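Lipocalin AI-4 (Rhodnius prolixus, PDB 5H9N) is a salivary lipocalin of a blood-feeding insect that binds cysteinyl leukotrienes such as leukotriene C4, held in the cavity of its beta barrel. Local coordinates at residues 9-13 against 109-113; 33-39 against 150-155. The protein carries 1 engineered substitution. Residues are numbered along the deposited sequence.

Contact 1. Residues 9-13 against 109-113; sequences GCNAL and YRCGL. With LTX ((5~{S},6~{R},7~{E},9~{E},11~{Z},14~{Z})-6-[(2~{R})-2-[[(4~{S})-4-azanyl-5-oxidanyl-5-oxidanylidene-pentanoyl]amino]-3-( 2-hydroxy-2-oxoethylamino)-3-oxidanylidene-propyl]sulfanyl-5-oxidanyl-icosa-7,9,11,14-tetraenoic acid), chain B.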
ATOM      1  N   GLY A   9       5.637  -7.299 -14.877  1.00 14.23           N
ATOM      2  CA  GLY A   9       6.083  -8.027 -13.705  1.00 15.53           C
ATOM      3  C   GLY A   9       5.187  -7.795 -12.501  1.00 17.16           C
ATOM      4  O   GLY A   9       5.117  -8.628 -11.598  1.00 20.35           O
ATOM      5  N   CYS A  10       4.512  -6.653 -12.469  1.00 13.00           N
ATOM      6  CA  CYS A  10       3.552  -6.373 -11.405  0.71 12.30           C
ATOM      7  C   CYS A  10       2.249  -7.125 -11.638  1.00 11.82           C
ATOM      8  O   CYS A  10       1.804  -7.297 -12.786  1.00 14.17           O
ATOM      9  CB  CYS A  10       3.277  -4.876 -11.297  0.71 13.12           C
ATOM     10  SG  CYS A  10       4.710  -3.940 -10.777  0.71 11.37           S
ATOM     11  N   ASN A  11       1.646  -7.602 -10.559  1.00 10.73           N
ATOM     12  CA  ASN A  11       0.415  -8.382 -10.647  1.00 11.20           C
ATOM     13  C   ASN A  11      -0.806  -7.464 -10.736  1.00 10.66           C
ATOM     14  O   ASN A  11      -1.068  -6.699  -9.820  1.00 11.93           O
ATOM     15  CB  ASN A  11       0.333  -9.313  -9.425  1.00 14.50           C
ATOM     16  CG  ASN A  11      -0.721 -10.401  -9.559  1.00 15.97           C
ATOM     17  OD1 ASN A  11      -1.677 -10.283 -10.321  1.00 16.85           O
ATOM     18  ND2 ASN A  11      -0.547 -11.476  -8.795  1.00 23.16           N
ATOM     19  N   ALA A  12      -1.551  -7.540 -11.830  1.00 11.25           N
ATOM     20  CA  ALA A  12      -2.740  -6.701 -11.978  1.00 11.55           C
ATOM     21  C   ALA A  12      -3.919  -7.184 -11.127  1.00 11.57           C
ATOM     22  O   ALA A  12      -4.899  -6.449 -10.957  1.00 13.01           O
ATOM     23  CB  ALA A  12      -3.146  -6.615 -13.434  1.00 15.40           C
ATOM     24  N   LEU A  13      -3.818  -8.397 -10.582  1.00 11.71           N
ATOM     25  CA  LEU A  13      -4.791  -8.932  -9.613  1.00 11.74           C
ATOM     26  C   LEU A  13      -6.201  -8.945 -10.191  1.00 12.67           C
ATOM     27  O   LEU A  13      -7.184  -8.725  -9.492  1.00 13.11           O
ATOM     28  CB  LEU A  13      -4.747  -8.143  -8.295  1.00 13.70           C
ATOM     29  CG  LEU A  13      -3.450  -8.405  -7.521  1.00 13.32           C
ATOM     30  CD1 LEU A  13      -3.340  -7.544  -6.280  1.00 15.03           C
ATOM     31  CD2 LEU A  13      -3.366  -9.878  -7.152  1.00 18.07           C
ATOM     32  N   TYR A 109      -1.974  -4.032  -2.316  1.00  7.89           N
ATOM     33  CA  TYR A 109      -0.886  -4.593  -3.104  1.00  8.42           C
ATOM     34  C   TYR A 109      -0.045  -3.430  -3.585  1.00  7.94           C
ATOM     35  O   TYR A 109      -0.604  -2.423  -4.035  1.00  8.10           O
ATOM     36  CB  TYR A 109      -1.433  -5.393  -4.282  1.00  9.02           C
ATOM     37  CG  TYR A 109      -0.368  -5.885  -5.234  1.00  8.18           C
ATOM     38  CD1 TYR A 109       0.470  -6.938  -4.879  1.00  8.43           C
ATOM     39  CD2 TYR A 109      -0.191  -5.301  -6.483  1.00  8.91           C
ATOM     40  CE1 TYR A 109       1.442  -7.395  -5.739  1.00  9.44           C
ATOM     41  CE2 TYR A 109       0.776  -5.750  -7.350  1.00  9.27           C
ATOM     42  CZ  TYR A 109       1.599  -6.787  -6.975  1.00  9.37           C
ATOM     43  OH  TYR A 109       2.554  -7.219  -7.876  1.00 10.57           O
ATOM     44  N   ARG A 110       1.274  -3.528  -3.452  1.00  7.32           N
ATOM     45  CA  ARG A 110       2.171  -2.487  -3.913  1.00  7.73           C
ATOM     46  C   ARG A 110       3.250  -3.091  -4.796  1.00  7.83           C
ATOM     47  O   ARG A 110       3.720  -4.196  -4.535  1.00  8.52           O
ATOM     48  CB  ARG A 110       2.804  -1.753  -2.725  1.00  8.84           C
ATOM     49  CG  ARG A 110       3.695  -0.570  -3.116  1.00  9.33           C
ATOM     50  CD  ARG A 110       4.015   0.336  -1.931  1.00 12.64           C
ATOM     51  NE  ARG A 110       4.824  -0.347  -0.933  1.00 10.07           N
ATOM     52  CZ  ARG A 110       5.045   0.119   0.294  1.00 11.58           C
ATOM     53  NH1 ARG A 110       4.502   1.275   0.668  1.00 12.08           N
ATOM     54  NH2 ARG A 110       5.773  -0.584   1.148  1.00 11.42           N
ATOM     55  N   CYS A 111       3.654  -2.370  -5.834  1.00  8.26           N
ATOM     56  CA  CYS A 111       4.655  -2.865  -6.768  0.62  9.35           C
ATOM     57  C   CYS A 111       5.371  -1.694  -7.429  1.00 10.86           C
ATOM     58  O   CYS A 111       4.751  -0.680  -7.728  1.00 10.97           O
ATOM     59  CB  CYS A 111       3.991  -3.762  -7.815  0.62  9.54           C
ATOM     60  SG  CYS A 111       5.111  -4.638  -8.892  0.62  9.06           S
ATOM     61  N   GLY A 112       6.659  -1.829  -7.680  1.00 10.31           N
ATOM     62  CA  GLY A 112       7.388  -0.789  -8.372  1.00 11.25           C
ATOM     63  C   GLY A 112       8.833  -1.163  -8.584  1.00 10.79           C
ATOM     64  O   GLY A 112       9.354  -2.109  -7.974  1.00 14.01           O
ATOM     65  N   LEU A 113       9.489  -0.418  -9.460  1.00 15.28           N
ATOM     66  CA  LEU A 113      10.917  -0.575  -9.675  1.00 17.16           C
ATOM     67  C   LEU A 113      11.665   0.084  -8.520  1.00 24.55           C
ATOM     68  O   LEU A 113      11.346   1.206  -8.124  1.00 23.54           O
ATOM     69  CB  LEU A 113      11.334   0.035 -11.010  1.00 18.68           C
ATOM     70  CG  LEU A 113      10.648  -0.523 -12.255  1.00 22.93           C
ATOM     71  CD1 LEU A 113      11.258   0.098 -13.503  1.00 27.64           C
ATOM     72  CD2 LEU A 113      10.742  -2.039 -12.310  1.00 27.58           C
TER
HETATM   73  O2  LTX B 201       6.347  -2.590  -1.657  1.00 13.54           O
HETATM   74  C1  LTX B 201       7.155  -3.099  -0.846  1.00 14.25           C
HETATM   75  O1  LTX B 201       6.966  -3.090   0.395  1.00 13.07           O
HETATM   76  C2  LTX B 201       8.397  -3.765  -1.390  1.00 15.11           C
HETATM   77  C3  LTX B 201       9.610  -2.886  -1.104  1.00 21.41           C
HETATM   78  C4  LTX B 201       9.310  -1.428  -1.446  1.00 26.32           C
HETATM   79  C5  LTX B 201      10.584  -0.594  -1.423  1.00 31.46           C
HETATM   80  O3  LTX B 201      11.047  -0.421  -0.076  1.00 33.97           O
HETATM   81  C6  LTX B 201      10.379   0.773  -2.069  1.00 25.02           C
HETATM   82  C7  LTX B 201       9.371   1.608  -1.290  1.00 25.78           C
HETATM   83  C8  LTX B 201       8.187   1.978  -1.806  1.00 22.08           C
HETATM   84  C9  LTX B 201       7.260   2.805  -1.015  1.00 16.13           C
HETATM   85  C10 LTX B 201       6.174   3.406  -1.520  1.00 15.24           C
HETATM   86  C11 LTX B 201       5.317   4.225  -0.656  1.00 15.15           C
HETATM   87  C12 LTX B 201       4.190   4.860  -1.004  1.00 14.73           C
HETATM   88  C13 LTX B 201       3.572   4.854  -2.391  1.00 19.44           C
HETATM   89  C14 LTX B 201       2.790   3.582  -2.652  1.00 16.07           C
HETATM   90  C15 LTX B 201       1.586   3.337  -2.147  1.00 20.60           C
HETATM   91  C16 LTX B 201       0.863   4.325  -1.262  1.00 27.43           C
HETATM   92  C17 LTX B 201       0.051   3.580  -0.207  1.00 24.70           C
HETATM   93  C18 LTX B 201      -0.840   4.561   0.545  1.00 27.75           C
HETATM   94  C19 LTX B 201      -1.443   3.941   1.796  1.00 27.99           C
HETATM   95  C20 LTX B 201      -2.353   4.929   2.502  1.00 21.29           C
HETATM   96  O32 LTX B 201      11.180   5.316   2.488  1.00 21.11           O
HETATM   97  C21 LTX B 201      11.265   4.747   1.384  1.00 23.51           C
HETATM   98  O31 LTX B 201      10.715   3.657   1.126  1.00 25.01           O
HETATM   99  CA3 LTX B 201      12.082   5.413   0.307  1.00 24.38           C
HETATM  100  N3  LTX B 201      12.030   4.633  -0.920  1.00 25.59           N
HETATM  101  C22 LTX B 201      12.865   4.810  -1.938  1.00 25.88           C
HETATM  102  O33 LTX B 201      13.747   5.650  -1.896  1.00 34.64           O
HETATM  103  CA2 LTX B 201      12.722   3.958  -3.169  1.00 25.08           C
HETATM  104  CB2 LTX B 201      11.555   2.975  -3.077  1.00 27.27           C
HETATM  105  SG2 LTX B 201      11.976   1.547  -2.136  1.00 30.21           S
HETATM  106  N2  LTX B 201      13.969   3.287  -3.468  1.00 25.27           N
HETATM  107  CD1 LTX B 201      14.500   3.317  -4.682  1.00 32.76           C
HETATM  108  OE1 LTX B 201      13.853   3.567  -5.689  1.00 27.80           O
HETATM  109  CG1 LTX B 201      15.977   3.004  -4.726  1.00 42.31           C
HETATM  110  CB1 LTX B 201      16.447   2.733  -6.146  1.00 51.91           C
HETATM  111  CA1 LTX B 201      17.753   1.944  -6.114  1.00 65.42           C
HETATM  112  N1  LTX B 201      17.604   0.784  -5.210  1.00 64.49           N
HETATM  113  C23 LTX B 201      18.881   2.803  -5.628  1.00 73.19           C
HETATM  114  O11 LTX B 201      19.538   2.417  -4.635  1.00 75.27           O
HETATM  115  O12 LTX B 201      19.124   3.866  -6.237  1.00 76.04           O
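The end-to-end directions of residues 10-13 and 109-112 differ by 160°, so the N-terminal loop runs nearly antiparallel to the strand, yet the CA atoms come no closer than 5.9 Å (Cys10 to Cys111) and no beta bridge forms. Side chains make the join. A disulfide links SG of Cys10 to SG of Cys111 (2.0 Å; chi3 of -82°, a left-handed sense, in the conformer given). The backbone N of Asn11 donates to OH of Tyr109 over 2.9 Å with a nearly linear 171° angle, and the same hydroxyl is hydrogen-bonded to Asp121. Asn11 OD1 accepts from N of Leu13 (2.9 Å), an Asx turn; just beyond it CD1 of Leu13 packs on CB of Tyr109 at 3.5 Å. Strand alternation explains the rest: Tyr109 and Cys111 point toward the loop, whereas Arg110 points away from it, into the ligand cavity. There NE of Arg110 donates to O2 (2.8 Å) and NH2 of Arg110 to O1 (2.9 Å) of the C1 carboxylate at the end of the leukotriene's fatty-acid chain. The loop thus covers the outer face of a ligand-binding strand, which lies between strand 90-100, bonded through Ala96 and Tyr94, and strand 120-127, bonded through Lys120 and Asn122; Leu13 also reaches Val98 and Phe123 on these neighbours.

Contact 2. Residues 33-39 against 150-155; sequences LTHSRDS and LNKLGC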
ATOM      1  N   LEU A  33       1.020   1.320   8.717  1.00  7.46           N
ATOM      2  CA  LEU A  33       1.419   0.096   8.050  1.00  7.39           C
ATOM      3  C   LEU A  33       1.837  -0.914   9.120  1.00  7.23           C
ATOM      4  O   LEU A  33       2.956  -0.853   9.644  1.00  8.00           O
ATOM      5  CB  LEU A  33       2.553   0.389   7.058  1.00  7.47           C
ATOM      6  CG  LEU A  33       3.146  -0.807   6.310  1.00  8.02           C
ATOM      7  CD1 LEU A  33       2.062  -1.701   5.742  1.00  9.27           C
ATOM      8  CD2 LEU A  33       4.097  -0.336   5.202  1.00 10.55           C
ATOM      9  N   THR A  34       0.949  -1.820   9.494  1.00  6.73           N
ATOM     10  CA  THR A  34       1.223  -2.677  10.646  1.00  7.70           C
ATOM     11  C   THR A  34       1.802  -4.048  10.293  1.00  7.17           C
ATOM     12  O   THR A  34       2.464  -4.652  11.118  1.00  7.22           O
ATOM     13  CB  THR A  34      -0.048  -2.870  11.500  1.00  6.84           C
ATOM     14  OG1 THR A  34      -1.091  -3.456  10.710  1.00  8.86           O
ATOM     15  CG2 THR A  34      -0.554  -1.559  12.038  1.00  8.96           C
ATOM     16  N   HIS A  35       1.523  -4.559   9.100  1.00  7.12           N
ATOM     17  CA  HIS A  35       1.966  -5.888   8.688  1.00  6.63           C
ATOM     18  C   HIS A  35       2.264  -5.897   7.204  1.00  6.91           C
ATOM     19  O   HIS A  35       1.672  -5.111   6.457  1.00  7.84           O
ATOM     20  CB  HIS A  35       0.911  -6.970   8.949  1.00  8.40           C
ATOM     21  CG  HIS A  35       0.507  -7.117  10.380  1.00  8.74           C
ATOM     22  ND1 HIS A  35      -0.236  -6.167  11.039  1.00  9.80           N
ATOM     23  CD2 HIS A  35       0.704  -8.127  11.261  1.00 11.25           C
ATOM     24  CE1 HIS A  35      -0.455  -6.570  12.278  1.00 12.46           C
ATOM     25  NE2 HIS A  35       0.110  -7.752  12.438  1.00 12.04           N
ATOM     26  N   SER A  36       3.107  -6.811   6.746  1.00  8.52           N
ATOM     27  CA  SER A  36       3.330  -6.969   5.309  1.00  9.18           C
ATOM     28  C   SER A  36       3.810  -8.394   5.030  1.00  9.30           C
ATOM     29  O   SER A  36       4.324  -9.080   5.930  1.00  9.74           O
ATOM     30  CB  SER A  36       4.320  -5.921   4.794  1.00  8.37           C
ATOM     31  OG  SER A  36       5.569  -6.030   5.450  1.00  9.91           O
ATOM     32  N   ARG A  37       3.622  -8.860   3.800  1.00  9.26           N
ATOM     33  CA  ARG A  37       4.042 -10.203   3.417  1.00  8.60           C
ATOM     34  C   ARG A  37       5.550 -10.339   3.560  1.00  9.64           C
ATOM     35  O   ARG A  37       6.032 -11.293   4.151  1.00 11.12           O
ATOM     36  CB  ARG A  37       3.614 -10.510   1.978  1.00  9.10           C
ATOM     37  CG  ARG A  37       3.983 -11.928   1.549  1.00 10.28           C
ATOM     38  CD  ARG A  37       3.880 -12.120   0.046  1.00 10.73           C
ATOM     39  NE  ARG A  37       4.856 -11.291  -0.659  1.00 10.87           N
ATOM     40  CZ  ARG A  37       4.740 -10.889  -1.919  1.00 10.43           C
ATOM     41  NH1 ARG A  37       3.682 -11.230  -2.654  1.00 12.07           N
ATOM     42  NH2 ARG A  37       5.686 -10.131  -2.449  1.00 13.40           N
ATOM     43  N   ASP A  38       6.276  -9.383   2.988  1.00  9.50           N
ATOM     44  CA  ASP A  38       7.734  -9.333   3.032  1.00 10.08           C
ATOM     45  C   ASP A  38       8.107  -8.164   3.918  1.00  9.89           C
ATOM     46  O   ASP A  38       7.463  -7.116   3.854  1.00  9.99           O
ATOM     47  CB  ASP A  38       8.336  -9.131   1.637  1.00 12.66           C
ATOM     48  CG  ASP A  38       7.862 -10.152   0.621  1.00 13.40           C
ATOM     49  OD1 ASP A  38       7.397 -11.234   1.022  1.00 16.25           O
ATOM     50  OD2 ASP A  38       7.983  -9.869  -0.592  1.00 16.41           O
ATOM     51  N   SER A  39       9.144  -8.312   4.732  1.00 11.33           N
ATOM     52  CA  SER A  39       9.575  -7.225   5.597  1.00 11.71           C
ATOM     53  C   SER A  39      11.089  -7.190   5.716  1.00 12.59           C
ATOM     54  O   SER A  39      11.773  -8.159   5.413  1.00 15.48           O
ATOM     55  CB  SER A  39       8.939  -7.354   6.978  1.00 12.46           C
ATOM     56  OG  SER A  39       9.258  -8.591   7.570  1.00 15.95           O
ATOM     57  N   LEU A 150       1.315 -13.012   7.639  1.00 15.75           N
ATOM     58  CA  LEU A 150       1.855 -11.668   7.465  1.00 12.07           C
ATOM     59  C   LEU A 150       2.832 -11.333   8.583  1.00 12.98           C
ATOM     60  O   LEU A 150       2.627 -11.698   9.743  1.00 16.37           O
ATOM     61  CB  LEU A 150       0.745 -10.619   7.418  1.00 15.21           C
ATOM     62  CG  LEU A 150      -0.202 -10.705   6.220  1.00 13.28           C
ATOM     63  CD1 LEU A 150      -1.296  -9.649   6.341  1.00 20.95           C
ATOM     64  CD2 LEU A 150       0.529 -10.564   4.897  1.00 15.99           C
ATOM     65  N   ASN A 151       3.913 -10.658   8.226  1.00 11.43           N
ATOM     66  CA  ASN A 151       4.908 -10.232   9.193  1.00 11.60           C
ATOM     67  C   ASN A 151       4.468  -8.978   9.909  1.00 10.17           C
ATOM     68  O   ASN A 151       4.118  -7.990   9.264  1.00  9.94           O
ATOM     69  CB  ASN A 151       6.235  -9.960   8.506  1.00 12.23           C
ATOM     70  CG  ASN A 151       6.842 -11.198   7.901  1.00 15.85           C
ATOM     71  OD1 ASN A 151       6.255 -12.291   7.939  1.00 18.69           O
ATOM     72  ND2 ASN A 151       8.036 -11.046   7.346  1.00 20.27           N
ATOM     73  N   LYS A 152       4.500  -8.998  11.233  1.00 10.49           N
ATOM     74  CA  LYS A 152       4.183  -7.807  12.007  1.00  9.58           C
ATOM     75  C   LYS A 152       5.369  -6.848  11.985  1.00  9.21           C
ATOM     76  O   LYS A 152       6.518  -7.257  12.150  1.00 10.58           O
ATOM     77  CB  LYS A 152       3.810  -8.169  13.438  1.00 11.28           C
ATOM     78  CG  LYS A 152       3.290  -6.973  14.213  1.00 11.09           C
ATOM     79  CD  LYS A 152       2.889  -7.345  15.624  1.00 15.42           C
ATOM     80  CE  LYS A 152       2.144  -6.181  16.275  1.00 15.37           C
ATOM     81  NZ  LYS A 152       1.718  -6.496  17.666  1.00 17.98           N
ATOM     82  N   LEU A 153       5.090  -5.568  11.800  1.00  8.29           N
ATOM     83  CA  LEU A 153       6.135  -4.561  11.709  1.00  8.16           C
ATOM     84  C   LEU A 153       6.318  -3.894  13.080  1.00  8.23           C
ATOM     85  O   LEU A 153       6.206  -4.574  14.109  1.00  8.92           O
ATOM     86  CB  LEU A 153       5.818  -3.577  10.577  1.00  8.95           C
ATOM     87  CG  LEU A 153       5.594  -4.311   9.242  1.00  8.59           C
ATOM     88  CD1 LEU A 153       5.207  -3.331   8.138  1.00 10.04           C
ATOM     89  CD2 LEU A 153       6.788  -5.160   8.834  1.00 11.21           C
ATOM     90  N   GLY A 154       6.639  -2.605  13.095  1.00  7.98           N
ATOM     91  CA  GLY A 154       7.077  -1.973  14.333  1.00  9.54           C
ATOM     92  C   GLY A 154       6.050  -1.093  15.019  1.00  9.85           C
ATOM     93  O   GLY A 154       6.409  -0.326  15.915  1.00 11.94           O
ATOM     94  N   CYS A 155       4.793  -1.150  14.595  1.00  9.30           N
ATOM     95  CA  CYS A 155       3.719  -0.443  15.292  1.00  9.53           C
ATOM     96  C   CYS A 155       3.150  -1.289  16.429  1.00  9.60           C
ATOM     97  O   CYS A 155       3.131  -2.527  16.335  1.00 12.07           O
ATOM     98  CB  CYS A 155       2.579  -0.109  14.325  1.00  9.81           C
ATOM     99  SG  CYS A 155       3.021   0.788  12.828  1.00 10.38           S
TER
HETATM  100  O   HOH W   1       3.184  -3.262  13.430  1.00 10.65           O
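Leu153, His35 and Asn151 lose the most surface here, 91, 76 and 73 Å² of the 598 Å² buried in total. Leu153 is anchored by its backbone, N donating to O of Thr34 (2.9 Å, 165°), and its side chain spans the first segment: CD1 lies 3.7 Å from CG of Leu33, and CD2 3.6 Å from CB of Ser39. His35 forms an antiparallel non-hydrogen-bonded pair with Lys152 (CA to CA 4.4 Å). Its ring approaches the second segment, CD2 of His35 lying 3.6 Å from CA of Lys152, with O of Leu150 at the ring's edge, while ND1 shares a 2.9 Å hydrogen bond with OG1 of Thr34. Asn151 is the hydrogen-bonded partner of Ser36: N of Asn151 donates to O of Ser36 (2.8 Å), N of Ser36 to O of Asn151 (3.0 Å), and that carbonyl also meets CA of His35 in a 3.1 Å CA-H...O contact. Beyond the ladder, a water bridges O of Thr34 (2.8 Å) and N of Cys155 (2.9 Å), and Cys155 forms a disulfide with Cys45. Pairing of the short C-terminal strand 151-152 with the first barrel strand is a lipocalin feature. Strand 30-36 bonds through Leu33 to Glu46 of strand 46-51, and to strand 120-127, where Thr34 and His35 form a classic beta bulge opposite Leu125.

Both contacts fasten terminal parts of the chain to one curled sheet, with centres about 18 Å apart and nearest atoms about 4 Å apart, though they do not touch. Contact 1 is buried but small (254 Å²): an irregular loop held by a disulfide, one hydrogen bond and a leucine. Contact 2, only partly buried, covers more (598 Å²) and depends on backbone strand pairing; its disulfide leads outside the two segments. Strand 120-127 lies between 105-112 of contact 1 and 30-36 of contact 2, and its Asp121 serves both, hydrogen-bonding Tyr109 and salt-bridging Arg37. Contact 1 includes a direct ligand anchor, Arg110, whereas the side chain of Ser36 in contact 2 stays about 6 Å from the leukotriene.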